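Long-range contacts in B-agarase (Agarivorans gilvus, PDB 5Z6P), which probably hydrolyses the beta-glycosidic bonds of agarose as a family 50 glycoside hydrolase: residues S108-I113 against G682-C687; H123-N128 against A171-G176; N643-G648 against E668-A673; F678-L683 against E730-G735. All coordinates share one frame; numbering follows the deposited sequence.

Interaction 1 of 4, residues S108-I113 against G682-C687; sequences STQMFI and GLVTAC
With chi1 at 177° and chi2 at 180°, the chain extended beyond CG, the Gln110 side chain reaches away from its strand and lays its amide against the backbone of Leu683 to Thr685. Thr685 holds its OG1 between its own backbone N and carbonyl carbon, which turns the hydroxyl toward the shaft of the glutamine, 3.5 Å from Gln110 CG; the two side chains meet at about a right angle. The primary amide suits this place because it carries a donor and an acceptor at one end and can serve two peptide groups at once. Gln110 NE2 donates to Leu683 O at 2.9 Å along an almost straight line (174°), the acceptor lying in the amide plane. Thr685 N donates to Gln110 OE1 at 3.0 Å, but arrives from well above the plane of that carbonyl. The two bonds together fix the rotation of the amide.

At the other end, a water donates to Ser108 OG at 2.8 Å and to Thr685 O at 3.1 Å. The small hydroxyl of Ser108 is also bonded to Glu691 and Asn128, and Thr685 OG1 bonds Asn128 as well, so both of these buried hydroxyls have partners. Ser108 CB packs on Cys687 CB at 3.9 Å.

The contact joins the carbohydrate-binding-module-like domain to the probable catalytic domain: strand 109-117 lies between strands 122-129 and 185-193, while residues 682-687 lead into helix 689-704, against which Ala686 packs.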
# COMPACT_ATOMS: atom_id res chain seq x y z
N SER A 108 1.46 -18.73 -9.21
CA SER A 108 0.89 -18.91 -7.88
C SER A 108 -0.49 -18.28 -7.77
O SER A 108 -0.93 -17.54 -8.65
CB SER A 108 1.80 -18.31 -6.79
OG SER A 108 1.91 -16.91 -6.91
N THR A 109 -1.16 -18.58 -6.66
CA THR A 109 -2.40 -17.94 -6.27
C THR A 109 -2.23 -17.28 -4.92
O THR A 109 -1.77 -17.91 -3.96
CB THR A 109 -3.56 -18.95 -6.16
OG1 THR A 109 -3.76 -19.59 -7.42
CG2 THR A 109 -4.84 -18.25 -5.74
N GLN A 110 -2.60 -16.01 -4.84
CA GLN A 110 -2.76 -15.38 -3.56
C GLN A 110 -4.22 -15.51 -3.13
O GLN A 110 -5.12 -14.98 -3.76
CB GLN A 110 -2.34 -13.91 -3.59
CG GLN A 110 -2.55 -13.18 -2.26
CD GLN A 110 -2.12 -11.73 -2.33
OE1 GLN A 110 -1.74 -11.24 -3.39
NE2 GLN A 110 -2.19 -11.03 -1.21
N MET A 111 -4.43 -16.24 -2.05
CA MET A 111 -5.75 -16.49 -1.53
C MET A 111 -5.95 -15.88 -0.14
O MET A 111 -5.15 -16.11 0.76
CB MET A 111 -6.01 -17.99 -1.48
CG MET A 111 -7.30 -18.34 -0.85
SD MET A 111 -7.51 -20.12 -0.73
CE MET A 111 -8.31 -20.21 0.80
N PHE A 112 -7.01 -15.11 0.03
CA PHE A 112 -7.39 -14.59 1.33
C PHE A 112 -8.37 -15.53 2.03
O PHE A 112 -9.29 -16.05 1.41
CB PHE A 112 -8.01 -13.20 1.20
CG PHE A 112 -7.01 -12.12 0.95
CD1 PHE A 112 -6.43 -11.97 -0.29
CD2 PHE A 112 -6.64 -11.25 1.96
CE1 PHE A 112 -5.50 -10.98 -0.52
CE2 PHE A 112 -5.73 -10.27 1.74
CZ PHE A 112 -5.15 -10.14 0.49
N ILE A 113 -8.14 -15.76 3.31
CA ILE A 113 -9.06 -16.51 4.14
C ILE A 113 -9.66 -15.53 5.12
O ILE A 113 -8.97 -15.05 6.03
CB ILE A 113 -8.38 -17.67 4.92
CG1 ILE A 113 -7.68 -18.64 3.97
CG2 ILE A 113 -9.39 -18.40 5.78
CD1 ILE A 113 -6.16 -18.51 3.95
N GLY A 682 3.93 -9.01 1.94
CA GLY A 682 3.30 -7.76 1.57
C GLY A 682 1.86 -7.87 1.11
O GLY A 682 1.16 -8.82 1.43
N LEU A 683 1.41 -6.88 0.35
CA LEU A 683 -0.02 -6.74 0.06
C LEU A 683 -0.47 -7.63 -1.11
O LEU A 683 -1.58 -8.15 -1.13
CB LEU A 683 -0.33 -5.28 -0.22
CG LEU A 683 -0.05 -4.34 0.95
CD1 LEU A 683 -0.33 -2.88 0.58
CD2 LEU A 683 -0.88 -4.74 2.15
N VAL A 684 0.42 -7.77 -2.08
CA VAL A 684 0.21 -8.65 -3.22
C VAL A 684 1.44 -9.56 -3.32
O VAL A 684 2.57 -9.08 -3.29
CB VAL A 684 0.01 -7.87 -4.51
CG1 VAL A 684 -0.37 -8.80 -5.65
CG2 VAL A 684 -1.04 -6.76 -4.31
N THR A 685 1.23 -10.86 -3.45
CA THR A 685 2.32 -11.80 -3.21
C THR A 685 2.63 -12.76 -4.36
O THR A 685 1.77 -13.11 -5.16
CB THR A 685 2.05 -12.63 -1.94
OG1 THR A 685 0.94 -13.51 -2.15
CG2 THR A 685 1.75 -11.74 -0.77
N ALA A 686 3.90 -13.16 -4.42
CA ALA A 686 4.42 -14.10 -5.41
C ALA A 686 5.04 -15.29 -4.67
O ALA A 686 5.28 -15.20 -3.47
CB ALA A 686 5.44 -13.43 -6.29
N CYS A 687 5.32 -16.39 -5.37
CA CYS A 687 5.87 -17.58 -4.71
C CYS A 687 7.39 -17.54 -4.65
O CYS A 687 8.01 -18.31 -3.93
CB CYS A 687 5.42 -18.87 -5.41
SG CYS A 687 6.07 -19.08 -7.06
O HOH W 1 0.14 -14.81 -7.11

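Interaction 2 of 4, residues H123-N128 against A171-G176; sequences HSRCIN and ATWMWG
Residues 123-128 and 171-176 pair as antiparallel strands, their short axes at 132°, with Arg125 facing Trp173 and Cys126 facing Thr172, until the register slips by one residue at Ser124. On the Arg125 side of the pair, the arginine puts its guanidinium between two acceptors near its plane: NH1 donates to Ala171 O at 2.9 Å, and NE donates to NE2 of its strand neighbour His123 at 2.9 Å. His123 ND1 bonds Ala177 O, consistent with a neutral imidazole protonated at ND1. Having CG anti to the backbone N (chi1 -166°), Trp173 carries its indole to this histidine; His123 CE1 approaches Trp173 CD1 to 3.2 Å at the edge of the indole, the two rings being inclined obliquely at 48°. Arginine, with several N-H groups, suits the place further because NH2 reaches Cys151 O, beside the Cys151-Cys162 disulfide.

The slip is a classic beta bulge within the beta-rich, carbohydrate-binding-module-like domain: Met174 and Trp175 both face Ser124, whose carbonyl O accepts from Met174 N at 2.8 Å and from Trp175 N at 3.1 Å. At Trp175, within the bulge, the second strand turns a corner.

On the Cys126 side, the flexible chain of Met174, bent at chi2 and chi3, lays its CG 3.7 Å from Cys126 SG, an apolar touch between two sulfur-bearing residues. Nearer the other end, the methyl of Ala171 is small enough to sit close to the neighbouring strand, where its CB meets Ile127 CG2 at 3.6 Å. Ser124 OG lies at the edge of the Trp175 ring, 3.9 Å from CD1, and bonds Asn114.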
# COMPACT_ATOMS: atom_id res chain seq x y z
N HIS A 123 -11.70 -11.88 10.89
CA HIS A 123 -10.30 -12.21 10.93
C HIS A 123 -9.82 -12.52 9.51
O HIS A 123 -10.21 -13.53 8.93
CB HIS A 123 -10.08 -13.39 11.86
CG HIS A 123 -8.67 -13.86 11.93
ND1 HIS A 123 -7.76 -13.36 12.83
CD2 HIS A 123 -8.00 -14.78 11.19
CE1 HIS A 123 -6.60 -13.96 12.66
NE2 HIS A 123 -6.71 -14.82 11.67
N SER A 124 -8.98 -11.67 8.95
CA SER A 124 -8.54 -11.88 7.57
C SER A 124 -7.04 -12.12 7.43
O SER A 124 -6.22 -11.27 7.80
CB SER A 124 -8.94 -10.68 6.71
OG SER A 124 -8.64 -10.93 5.36
N ARG A 125 -6.68 -13.29 6.89
CA ARG A 125 -5.30 -13.62 6.55
C ARG A 125 -5.17 -13.97 5.07
O ARG A 125 -6.17 -14.16 4.38
CB ARG A 125 -4.82 -14.80 7.38
CG ARG A 125 -4.93 -14.61 8.88
CD ARG A 125 -3.84 -15.38 9.57
NE ARG A 125 -3.96 -15.35 11.02
CZ ARG A 125 -2.92 -15.36 11.85
NH1 ARG A 125 -1.69 -15.40 11.36
NH2 ARG A 125 -3.11 -15.34 13.16
N CYS A 126 -3.94 -14.06 4.56
CA CYS A 126 -3.78 -14.62 3.22
C CYS A 126 -2.61 -15.59 3.11
O CYS A 126 -1.73 -15.65 3.99
CB CYS A 126 -3.64 -13.50 2.16
SG CYS A 126 -2.10 -12.60 2.11
N ILE A 127 -2.64 -16.36 2.04
CA ILE A 127 -1.59 -17.31 1.73
C ILE A 127 -1.18 -17.20 0.26
O ILE A 127 -1.98 -16.79 -0.58
CB ILE A 127 -2.06 -18.74 2.01
CG1 ILE A 127 -3.33 -19.05 1.22
CG2 ILE A 127 -2.32 -18.92 3.50
CD1 ILE A 127 -3.75 -20.49 1.35
N ASN A 128 0.06 -17.54 -0.03
CA ASN A 128 0.47 -17.75 -1.41
C ASN A 128 0.57 -19.25 -1.70
O ASN A 128 1.32 -19.98 -1.05
CB ASN A 128 1.81 -17.08 -1.72
CG ASN A 128 2.15 -17.15 -3.20
OD1 ASN A 128 2.74 -18.11 -3.67
ND2 ASN A 128 1.74 -16.12 -3.95
N ALA A 171 -0.65 -18.78 7.66
CA ALA A 171 -1.23 -17.66 6.91
C ALA A 171 -0.84 -16.32 7.52
O ALA A 171 -0.72 -16.20 8.72
CB ALA A 171 -2.76 -17.80 6.86
N THR A 172 -0.64 -15.32 6.67
CA THR A 172 -0.23 -14.00 7.11
C THR A 172 -1.42 -13.14 7.51
O THR A 172 -2.30 -12.93 6.69
CB THR A 172 0.54 -13.25 6.01
OG1 THR A 172 1.68 -14.02 5.62
CG2 THR A 172 0.99 -11.89 6.50
N TRP A 173 -1.43 -12.62 8.73
CA TRP A 173 -2.51 -11.76 9.16
C TRP A 173 -2.51 -10.43 8.40
O TRP A 173 -1.51 -9.72 8.39
CB TRP A 173 -2.45 -11.51 10.66
CG TRP A 173 -3.72 -10.93 11.12
CD1 TRP A 173 -4.89 -11.58 11.32
CD2 TRP A 173 -3.98 -9.56 11.41
NE1 TRP A 173 -5.86 -10.72 11.73
CE2 TRP A 173 -5.32 -9.46 11.79
CE3 TRP A 173 -3.20 -8.40 11.39
CZ2 TRP A 173 -5.91 -8.26 12.16
CZ3 TRP A 173 -3.78 -7.20 11.75
CH2 TRP A 173 -5.12 -7.15 12.13
N MET A 174 -3.65 -10.09 7.80
CA MET A 174 -3.74 -8.94 6.89
C MET A 174 -4.66 -7.81 7.36
O MET A 174 -4.25 -6.65 7.36
CB MET A 174 -4.24 -9.39 5.51
CG MET A 174 -3.36 -10.39 4.79
SD MET A 174 -1.74 -9.74 4.43
CE MET A 174 -2.05 -8.61 3.08
N TRP A 175 -5.90 -8.15 7.69
CA TRP A 175 -6.94 -7.15 7.97
C TRP A 175 -7.89 -7.64 9.04
O TRP A 175 -7.98 -8.83 9.29
CB TRP A 175 -7.78 -6.81 6.72
CG TRP A 175 -7.05 -6.62 5.44
CD1 TRP A 175 -6.85 -7.55 4.46
CD2 TRP A 175 -6.44 -5.41 4.97
NE1 TRP A 175 -6.14 -7.01 3.42
CE2 TRP A 175 -5.88 -5.69 3.71
CE3 TRP A 175 -6.32 -4.12 5.49
CZ2 TRP A 175 -5.20 -4.74 2.96
CZ3 TRP A 175 -5.64 -3.17 4.74
CH2 TRP A 175 -5.09 -3.48 3.49
N GLY A 176 -8.63 -6.70 9.62
CA GLY A 176 -9.71 -7.02 10.53
C GLY A 176 -9.24 -7.11 11.96
O GLY A 176 -8.35 -6.39 12.39

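Interaction 3 of 4, residues N643-G648 against E668-A673; sequences NYYKEG and EFHFGA
Glu668 and Asn643 lie at the C-terminal ends of neighbouring parallel strands of the probable catalytic domain, the rim on which clan GH-A barrels, to which family 50 belongs, carry their active sites; the place of Glu668 is consistent with a role there. Tyr645 OH donates to Glu668 OE1 at 2.6 Å, meeting the oxygen on its anti side, somewhat out of the carboxylate plane. The other oxygen, OE2, forms a salt bridge with Arg619. The amide of Asn643 stacks on the carboxylate, the planes 30° apart, and its ND2 bonds Glu509, so the amide lies between the carboxylates of Glu668 and Glu509. A tyrosine suits position 645 because its ring is used as well as its hydroxyl: the edge turns to the face of His670 in a T-shaped pair, with CE1 3.3 Å from His670 ND1. The backbones are tied by Tyr644 N to Glu668 O at 3.0 Å. Further along, a water donates to Lys646 O at 2.8 Å and to His670 O at 2.7 Å, bridging the loops where they part. Residues 643-648 and 668-673 follow strands 640-643 and 664-668; helix 689-704 packs on Phe669 and Phe671, Tyr699 stacking on Phe669 and bonding Tyr644 O.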
# COMPACT_ATOMS: atom_id res chain seq x y z
N ASN A 643 -3.30 4.95 -5.72
CA ASN A 643 -2.42 3.85 -5.29
C ASN A 643 -3.19 2.55 -5.45
O ASN A 643 -4.35 2.49 -5.12
CB ASN A 643 -1.95 4.02 -3.83
CG ASN A 643 -1.07 5.25 -3.63
OD1 ASN A 643 -0.53 5.82 -4.58
ND2 ASN A 643 -0.93 5.65 -2.38
N TYR A 644 -2.55 1.50 -5.98
CA TYR A 644 -3.33 0.32 -6.31
C TYR A 644 -2.53 -0.96 -6.20
O TYR A 644 -1.80 -1.34 -7.10
CB TYR A 644 -3.94 0.44 -7.70
CG TYR A 644 -5.15 -0.42 -7.90
CD1 TYR A 644 -6.31 -0.18 -7.19
CD2 TYR A 644 -5.14 -1.49 -8.80
CE1 TYR A 644 -7.42 -0.96 -7.34
CE2 TYR A 644 -6.26 -2.29 -8.97
CZ TYR A 644 -7.40 -2.01 -8.24
OH TYR A 644 -8.52 -2.77 -8.38
N TYR A 645 -2.73 -1.61 -5.06
CA TYR A 645 -2.02 -2.83 -4.69
C TYR A 645 -2.85 -4.04 -5.08
O TYR A 645 -3.50 -4.66 -4.25
CB TYR A 645 -1.73 -2.82 -3.19
CG TYR A 645 -0.67 -1.82 -2.78
CD1 TYR A 645 0.68 -2.10 -2.96
CD2 TYR A 645 -1.02 -0.59 -2.23
CE1 TYR A 645 1.66 -1.20 -2.58
CE2 TYR A 645 -0.05 0.32 -1.86
CZ TYR A 645 1.30 0.00 -2.03
OH TYR A 645 2.28 0.89 -1.65
N LYS A 646 -2.85 -4.33 -6.38
CA LYS A 646 -3.49 -5.53 -6.92
C LYS A 646 -2.56 -6.05 -8.01
O LYS A 646 -1.49 -5.49 -8.22
CB LYS A 646 -4.90 -5.22 -7.46
CG LYS A 646 -5.88 -4.61 -6.45
CD LYS A 646 -6.31 -5.60 -5.39
CE LYS A 646 -6.82 -4.88 -4.13
NZ LYS A 646 -6.98 -5.79 -2.97
N GLU A 647 -2.97 -7.09 -8.71
CA GLU A 647 -2.10 -7.67 -9.72
C GLU A 647 -1.99 -6.79 -10.96
O GLU A 647 -1.08 -6.96 -11.76
CB GLU A 647 -2.58 -9.08 -10.08
CG GLU A 647 -2.49 -10.07 -8.92
CD GLU A 647 -2.72 -11.51 -9.33
OE1 GLU A 647 -2.65 -11.80 -10.54
OE2 GLU A 647 -2.95 -12.35 -8.45
N GLY A 648 -2.92 -5.84 -11.11
CA GLY A 648 -2.89 -4.85 -12.17
C GLY A 648 -4.23 -4.12 -12.26
O GLY A 648 -5.10 -4.31 -11.40
N GLU A 668 1.59 3.92 -6.35
CA GLU A 668 2.14 2.81 -5.60
C GLU A 668 1.57 1.48 -6.06
O GLU A 668 0.38 1.37 -6.33
CB GLU A 668 1.86 2.95 -4.11
CG GLU A 668 2.50 4.15 -3.43
CD GLU A 668 2.01 4.34 -2.01
OE1 GLU A 668 1.60 3.35 -1.39
OE2 GLU A 668 2.02 5.48 -1.53
N PHE A 669 2.43 0.47 -6.12
CA PHE A 669 2.04 -0.94 -6.25
C PHE A 669 3.26 -1.77 -5.89
O PHE A 669 4.38 -1.27 -5.94
CB PHE A 669 1.55 -1.28 -7.66
CG PHE A 669 2.63 -1.31 -8.70
CD1 PHE A 669 3.12 -0.15 -9.25
CD2 PHE A 669 3.12 -2.52 -9.17
CE1 PHE A 669 4.11 -0.18 -10.22
CE2 PHE A 669 4.11 -2.57 -10.14
CZ PHE A 669 4.61 -1.40 -10.67
N HIS A 670 3.06 -3.03 -5.54
CA HIS A 670 4.23 -3.89 -5.38
C HIS A 670 3.93 -5.37 -5.41
O HIS A 670 2.77 -5.79 -5.44
CB HIS A 670 4.99 -3.54 -4.08
CG HIS A 670 4.25 -3.82 -2.80
ND1 HIS A 670 4.32 -2.98 -1.71
CD2 HIS A 670 3.47 -4.85 -2.42
CE1 HIS A 670 3.60 -3.47 -0.73
NE2 HIS A 670 3.08 -4.62 -1.13
N PHE A 671 5.01 -6.13 -5.38
CA PHE A 671 4.95 -7.58 -5.28
C PHE A 671 6.07 -8.09 -4.35
O PHE A 671 7.23 -7.73 -4.52
CB PHE A 671 5.06 -8.19 -6.68
CG PHE A 671 3.95 -7.78 -7.59
CD1 PHE A 671 2.70 -8.34 -7.46
CD2 PHE A 671 4.14 -6.80 -8.55
CE1 PHE A 671 1.68 -7.94 -8.29
CE2 PHE A 671 3.12 -6.40 -9.37
CZ PHE A 671 1.89 -6.98 -9.24
N GLY A 672 5.70 -8.91 -3.37
CA GLY A 672 6.68 -9.54 -2.51
C GLY A 672 6.61 -11.06 -2.42
O GLY A 672 5.65 -11.69 -2.87
N ALA A 673 7.64 -11.65 -1.82
CA ALA A 673 7.69 -13.10 -1.65
C ALA A 673 8.31 -13.41 -0.30
O ALA A 673 8.57 -12.51 0.49
CB ALA A 673 8.47 -13.75 -2.78
O HOH W 2 0.58 -4.64 -6.54

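Interaction 4 of 4, residues F678-L683 against E730-G735; sequences FFHAGL and ENYNIG
Most unusual here is the way His680 is engaged by two groups: Tyr732 lies against the face of its imidazole, while ND1, in the ring plane, accepts a bond from Gly682 N two residues on, at 2.9 Å. The side chains of His680 and Tyr732 run alongside each other and point the same way, but their rings are tilted by 39°, neither stacked nor edge-to-face. Tyr732 CE1 sits above the centre of the imidazole, 3.4 Å from His680 CE1. A histidine suits this spot, as its flat ring offers both a packing face and an acceptor at the rim.

The Tyr732 ring is covered on both sides. Gly682 CA makes a CH-pi contact over one face, 3.8 Å from the ring centroid, and Glu730 CG lies against the opposite one. Glycine fits at 682 on two counts: its combination of phi and psi would drive a CB into the carbonyl O of Ala681, and without a side chain its CA can come down onto the ring.

Both segments are loops, following strands 664-668 and 709-714, and Asn733 is the centre of an inverse gamma turn closed by a weak bond from Ile734 N to Tyr732 O. At the centre of that turn Asn733 N donates to His680 O at 3.2 Å, joining the two segments. Asn733 CB rests over the face of the Phe678 ring, 3.7 Å from the centroid, and chi1 at 169° carries the amide beyond, to Gln689 and Asp719. A water accepts from Phe679 N and donates to Asn731 O, each at 2.8 Å, adding a second polar link.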
# COMPACT_ATOMS: atom_id res chain seq x y z
N PHE A 678 11.98 -13.24 4.59
CA PHE A 678 11.07 -12.30 5.23
C PHE A 678 9.96 -13.05 5.94
O PHE A 678 9.74 -14.22 5.66
CB PHE A 678 10.49 -11.32 4.19
CG PHE A 678 11.38 -10.16 3.91
CD1 PHE A 678 12.59 -10.34 3.27
CD2 PHE A 678 11.02 -8.89 4.33
CE1 PHE A 678 13.43 -9.28 3.04
CE2 PHE A 678 11.85 -7.81 4.12
CZ PHE A 678 13.07 -8.00 3.47
N PHE A 679 9.27 -12.39 6.85
CA PHE A 679 8.13 -12.98 7.52
C PHE A 679 6.80 -12.57 6.90
O PHE A 679 5.76 -13.08 7.27
CB PHE A 679 8.14 -12.62 9.00
CG PHE A 679 9.40 -13.02 9.72
CD1 PHE A 679 9.67 -14.36 9.97
CD2 PHE A 679 10.30 -12.07 10.16
CE1 PHE A 679 10.83 -14.74 10.64
CE2 PHE A 679 11.46 -12.44 10.84
CZ PHE A 679 11.73 -13.78 11.07
N HIS A 680 6.83 -11.60 5.99
CA HIS A 680 5.63 -11.00 5.41
C HIS A 680 5.95 -10.68 3.95
O HIS A 680 6.93 -10.00 3.70
CB HIS A 680 5.23 -9.73 6.19
CG HIS A 680 3.81 -9.29 5.99
ND1 HIS A 680 3.25 -9.10 4.74
CD2 HIS A 680 2.85 -8.96 6.88
CE1 HIS A 680 2.00 -8.69 4.88
NE2 HIS A 680 1.74 -8.60 6.17
N ALA A 681 5.17 -11.19 3.00
CA ALA A 681 5.43 -10.91 1.58
C ALA A 681 4.67 -9.68 1.07
O ALA A 681 4.74 -9.34 -0.11
CB ALA A 681 5.07 -12.12 0.72
N GLY A 682 3.93 -9.01 1.94
CA GLY A 682 3.30 -7.76 1.57
C GLY A 682 1.86 -7.87 1.11
O GLY A 682 1.16 -8.82 1.43
N LEU A 683 1.41 -6.88 0.35
CA LEU A 683 -0.02 -6.74 0.06
C LEU A 683 -0.47 -7.63 -1.11
O LEU A 683 -1.58 -8.15 -1.13
CB LEU A 683 -0.33 -5.28 -0.22
CG LEU A 683 -0.05 -4.34 0.95
CD1 LEU A 683 -0.33 -2.88 0.58
CD2 LEU A 683 -0.88 -4.74 2.15
N GLU A 730 6.07 -1.96 9.25
CA GLU A 730 6.06 -2.46 7.87
C GLU A 730 7.29 -3.34 7.57
O GLU A 730 8.43 -2.89 7.69
CB GLU A 730 6.00 -1.28 6.90
CG GLU A 730 6.17 -1.63 5.43
CD GLU A 730 6.97 -0.56 4.71
OE1 GLU A 730 6.41 0.52 4.40
OE2 GLU A 730 8.17 -0.79 4.48
N ASN A 731 7.06 -4.59 7.18
CA ASN A 731 8.13 -5.59 7.17
C ASN A 731 8.09 -6.52 5.97
O ASN A 731 8.29 -7.73 6.10
CB ASN A 731 8.08 -6.41 8.47
CG ASN A 731 6.75 -7.11 8.66
OD1 ASN A 731 5.76 -6.78 8.01
ND2 ASN A 731 6.72 -8.09 9.56
N TYR A 732 7.85 -5.94 4.79
CA TYR A 732 7.56 -6.69 3.59
C TYR A 732 8.77 -6.85 2.70
O TYR A 732 9.56 -5.92 2.56
CB TYR A 732 6.46 -6.00 2.75
CG TYR A 732 5.23 -5.55 3.49
CD1 TYR A 732 4.81 -6.19 4.64
CD2 TYR A 732 4.46 -4.50 3.00
CE1 TYR A 732 3.67 -5.78 5.30
CE2 TYR A 732 3.31 -4.08 3.65
CZ TYR A 732 2.92 -4.74 4.80
OH TYR A 732 1.80 -4.36 5.48
N ASN A 733 8.87 -7.99 2.04
CA ASN A 733 9.83 -8.15 0.96
C ASN A 733 9.35 -7.45 -0.30
O ASN A 733 8.88 -8.10 -1.20
CB ASN A 733 10.09 -9.66 0.69
CG ASN A 733 10.87 -9.90 -0.59
OD1 ASN A 733 10.54 -10.80 -1.36
ND2 ASN A 733 11.89 -9.09 -0.83
N ILE A 734 9.47 -6.13 -0.36
CA ILE A 734 8.95 -5.38 -1.51
C ILE A 734 9.97 -4.54 -2.26
O ILE A 734 9.64 -3.85 -3.21
CB ILE A 734 7.80 -4.45 -1.09
CG1 ILE A 734 8.25 -3.51 0.04
CG2 ILE A 734 6.60 -5.28 -0.70
CD1 ILE A 734 7.35 -2.31 0.25
N GLY A 735 11.23 -4.60 -1.85
CA GLY A 735 12.22 -3.76 -2.47
C GLY A 735 12.68 -4.20 -3.85
O GLY A 735 12.60 -5.38 -4.21
O HOH W 3 9.65 -9.75 7.55

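Interactions 1 and 2 share a sheet through neighbouring strands 109-117 and 122-129, their centres 10 Å apart, and are joined by Ile113 N to Arg125 O at 2.8 Å. Interactions 1 and 4 share Gly682 and Leu683, so one loop meets both the carbohydrate-binding-module-like domain and the loop of Tyr732. Interaction 3 touches both: Ala686 N is 2.8 Å from Gly672 O and His670 NE2 3.2 Å from Leu683 N on that loop, while Asn733 OD1, on 730-735, is 3.1 Å from Ala673 N. Interactions 2 and 4 meet by packing, Thr172 CG2 being 3.4 Å from His680 NE2. Interaction 3, which holds the probable active-site glutamate, stays about 6 Å from interaction 2 at their nearest atoms.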